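Local atomic coordinates of 3-hydroxyacyl-CoA dehydrogenase (Burkholderia thailandensis, PDB entry 4XGN), a protein that binds NAD and probably catalyses the NAD-dependent oxidation of 3-hydroxyacyl-CoA to 3-ketoacyl-CoA. Residues 236-239 against 243-246; 32-35 against 39-42. All coordinates share one frame; numbering follows the deposited sequence.

Overall arrangement
Both contacts fold the C-terminal end of a helix against the chain that follows it, and both are buried. In interaction 1, 236-239 at the end of helix 228-240 meets the loop that leads to strand 248-251, close to a second subunit. In interaction 2, 32-35 at the end of helix 24-35 meets 39-42, the start of strand 39-44, where no other subunit touches it. The first is purely apolar across its segments, with arginine bonds beside it; the second adds a water bridge to its packing. Their centres lie about 18 Å apart, yet the two helices touch, Arg-236 on Leu-32 and Phe-239 on Leu-33, on the same side of the parallel sheet.

Interaction 1: 236-239 against 243-246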
# COMPACT_ATOMS: atom_id res chain seq x y z
N ARG A 236 -17.36 14.13 8.38
CA ARG A 236 -18.07 15.26 7.73
C ARG A 236 -17.40 15.65 6.42
O ARG A 236 -18.06 15.88 5.43
CB ARG A 236 -18.11 16.44 8.69
CG ARG A 236 -18.64 17.71 8.06
CD ARG A 236 -19.01 18.78 9.07
NE ARG A 236 -19.73 19.81 8.33
CZ ARG A 236 -20.40 20.81 8.90
NH1 ARG A 236 -20.36 21.00 10.21
NH2 ARG A 236 -21.08 21.66 8.14
N GLN A 237 -16.07 15.68 6.40
CA GLN A 237 -15.35 16.02 5.14
C GLN A 237 -15.68 15.01 4.04
O GLN A 237 -15.87 15.38 2.89
CB GLN A 237 -13.85 16.14 5.38
CG GLN A 237 -12.99 16.16 4.11
CD GLN A 237 -13.13 17.40 3.24
OE1 GLN A 237 -12.67 17.39 2.08
NE2 GLN A 237 -13.77 18.45 3.76
N ILE A 238 -15.69 13.72 4.38
CA ILE A 238 -16.07 12.72 3.44
C ILE A 238 -17.48 12.90 2.91
O ILE A 238 -17.71 12.82 1.70
CB ILE A 238 -15.89 11.30 4.01
CG1 ILE A 238 -14.41 11.00 4.23
CG2 ILE A 238 -16.63 10.28 3.11
CD1 ILE A 238 -14.13 9.82 5.14
N PHE A 239 -18.45 13.18 3.80
CA PHE A 239 -19.79 13.52 3.33
C PHE A 239 -19.82 14.73 2.42
O PHE A 239 -20.50 14.66 1.42
CB PHE A 239 -20.76 13.72 4.52
CG PHE A 239 -21.12 12.45 5.27
CD1 PHE A 239 -21.28 11.25 4.62
CD2 PHE A 239 -21.40 12.51 6.63
CE1 PHE A 239 -21.64 10.09 5.33
CE2 PHE A 239 -21.77 11.38 7.35
CZ PHE A 239 -21.87 10.17 6.70
N MET A 243 -15.52 14.19 -4.31
CA MET A 243 -14.44 13.44 -5.00
C MET A 243 -13.82 12.32 -4.14
O MET A 243 -12.99 11.54 -4.66
CB MET A 243 -13.34 14.37 -5.49
CG MET A 243 -13.71 15.06 -6.79
SD MET A 243 -13.85 13.96 -8.22
CE MET A 243 -12.15 13.43 -8.38
N LEU A 244 -14.20 12.23 -2.86
CA LEU A 244 -13.67 11.19 -1.99
C LEU A 244 -14.45 9.93 -2.21
O LEU A 244 -15.59 9.83 -1.78
CB LEU A 244 -13.65 11.65 -0.54
CG LEU A 244 -12.51 12.56 -0.09
CD1 LEU A 244 -12.79 13.09 1.32
CD2 LEU A 244 -11.16 11.85 -0.19
N ASN A 245 -13.85 8.95 -2.87
CA ASN A 245 -14.51 7.69 -3.09
C ASN A 245 -13.46 6.55 -3.21
O ASN A 245 -12.40 6.76 -3.80
CB ASN A 245 -15.31 7.79 -4.35
CG ASN A 245 -16.34 6.69 -4.49
OD1 ASN A 245 -16.65 5.95 -3.52
ND2 ASN A 245 -16.94 6.59 -5.66
N GLY A 246 -13.77 5.38 -2.65
CA GLY A 246 -12.98 4.15 -2.89
C GLY A 246 -11.65 4.15 -2.18
O GLY A 246 -10.75 3.41 -2.56
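Leu-244 reaches back to Gln-237 and Ile-238, and a single methyl, CD1, does all the touching. The loop 243-246 starts with Met-243, whose side chain turns away from the helix; its backbone N is bonded to the side-chain OD1 of Asn-241, across the turn after helix 228-240. Leu-244 is the residue that points toward the helix. Its CG stands opposite the carbonyl carbon (chi1 -80°) and the chain then runs on extended, which carries CD1 to 3.9 Å from Ile-238 CA and equally 3.9 Å from Ile-238 CG1. The methyl thus rests where the Ile-238 side chain leaves the backbone, and the two side chains cross at about a right angle. A looser touch comes from Gln-237, whose CG lies 4.2 Å from Leu-244 CD1. Gln-237 bends at chi2 (69°); CG is its nearest atom to the leucine, while the amide oxygen OE1 accepts a bond from Asn-241 ND2.

In this Rossmann fold of the short-chain dehydrogenases, the turn hands the chain from the last sheet-covering helix to strand 248-251, outermost in the sheet of this chain. Ile-238 packs down on Val-147, Val-149, Met-192 and Ile-194 of the neighbouring strands, and Leu-244 shares Met-192 with it. The backbone oxygens of Ile-238 and Leu-244 both bond to Arg-190 NH1, so one guanidinium nitrogen ties the helix end to the loop. Asn-245 turns its side chain away from the helix: OD1 accepts from Val-191 N, while ND2 donates to Phe-221 O of the second subunit. At Gly-246 the backbone pairs with Val-191, and its O takes a bond from Arg-256 of that second subunit.

Interaction 2: 32-35 against 39-42; sequences LLTE and KVVL
Leu-33 and Thr-34, consecutive on the last turn of helix 24-35, share one partner on the strand, Val-40. Leu-33 points toward the strand, but its touch is light: CB comes to 4.4 Å from Val-40 CG1. The side chain also touches Phe-16, and its CD1 packs on Phe-239.

Thr-34 makes the closer approach. With OG1 beside the backbone N (chi1 -63°), the hydroxyl lies 3.6 Å from Val-40 CG1 and 4.0 Å from Val-40 CG2, and thus meets both branches of the valine. Thr-34 lies across the valine side chain. OG1 is also bonded to Ala-30 O, one helical turn back. A water links the hydroxyl to the strand backbone: it donates to Thr-34 OG1 at 3.0 Å and accepts from Val-40 N, also at 3.0 Å. The hydroxyl therefore packs on the valine methyls and, through the water, holds the backbone of the same residue.

Val-40 points its side chain back toward the helix and also touches Ile-18, with the bound NAD about 14 Å from that side chain, whereas Val-41 reaches helix 69-82 across the sheet. The backbone of Lys-39 and Val-41 pairs with strand 15-19. Strand 15-19, helix 24-35 and strand 39-44 form the first beta-alpha-beta unit of the NAD-binding Rossmann fold.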
# COMPACT_ATOMS: atom_id res chain seq x y z
N LEU A 32 -21.58 15.53 16.24
CA LEU A 32 -21.14 16.51 15.28
C LEU A 32 -22.16 16.65 14.16
O LEU A 32 -22.43 17.78 13.75
CB LEU A 32 -19.74 16.17 14.72
CG LEU A 32 -19.16 17.16 13.71
CD1 LEU A 32 -17.65 17.12 13.75
CD2 LEU A 32 -19.49 16.84 12.27
N LEU A 33 -22.71 15.53 13.69
CA LEU A 33 -23.70 15.54 12.61
C LEU A 33 -24.99 16.21 13.06
O LEU A 33 -25.59 16.98 12.28
CB LEU A 33 -23.97 14.15 12.07
CG LEU A 33 -22.77 13.53 11.32
CD1 LEU A 33 -23.05 12.09 10.92
CD2 LEU A 33 -22.35 14.32 10.08
N THR A 34 -25.37 15.98 14.31
CA THR A 34 -26.54 16.64 14.88
C THR A 34 -26.32 18.17 14.97
O THR A 34 -27.26 18.96 14.71
CB THR A 34 -26.90 16.07 16.26
OG1 THR A 34 -27.25 14.68 16.14
CG2 THR A 34 -28.08 16.82 16.85
N GLU A 35 -25.13 18.57 15.41
CA GLU A 35 -24.82 19.96 15.62
C GLU A 35 -24.86 20.68 14.29
O GLU A 35 -25.23 21.86 14.27
CB GLU A 35 -23.46 20.15 16.29
N LYS A 39 -30.10 14.48 11.32
CA LYS A 39 -30.92 13.68 12.20
C LYS A 39 -30.29 12.31 12.28
O LYS A 39 -30.01 11.73 11.24
CB LYS A 39 -32.33 13.56 11.64
CG LYS A 39 -33.00 14.92 11.46
CD LYS A 39 -34.25 14.79 10.58
CE LYS A 39 -34.85 16.13 10.25
NZ LYS A 39 -35.54 16.08 8.92
N VAL A 40 -30.03 11.83 13.47
CA VAL A 40 -29.29 10.55 13.61
C VAL A 40 -30.19 9.40 14.04
O VAL A 40 -31.15 9.55 14.82
CB VAL A 40 -28.09 10.67 14.55
CG1 VAL A 40 -27.11 11.72 14.04
CG2 VAL A 40 -28.51 10.89 15.99
N VAL A 41 -29.89 8.23 13.49
CA VAL A 41 -30.32 6.98 14.04
C VAL A 41 -29.09 6.27 14.57
O VAL A 41 -28.13 6.06 13.80
CB VAL A 41 -30.97 6.07 12.97
CG1 VAL A 41 -31.34 4.70 13.57
CG2 VAL A 41 -32.19 6.78 12.37
N LEU A 42 -29.13 5.92 15.87
CA LEU A 42 -28.05 5.21 16.52
C LEU A 42 -28.41 3.77 16.61
O LEU A 42 -29.43 3.42 17.18
CB LEU A 42 -27.77 5.78 17.91
CG LEU A 42 -27.71 7.30 18.00
CD1 LEU A 42 -27.47 7.76 19.44
CD2 LEU A 42 -26.62 7.80 17.11
O HOH W 1 -30.09 13.91 15.63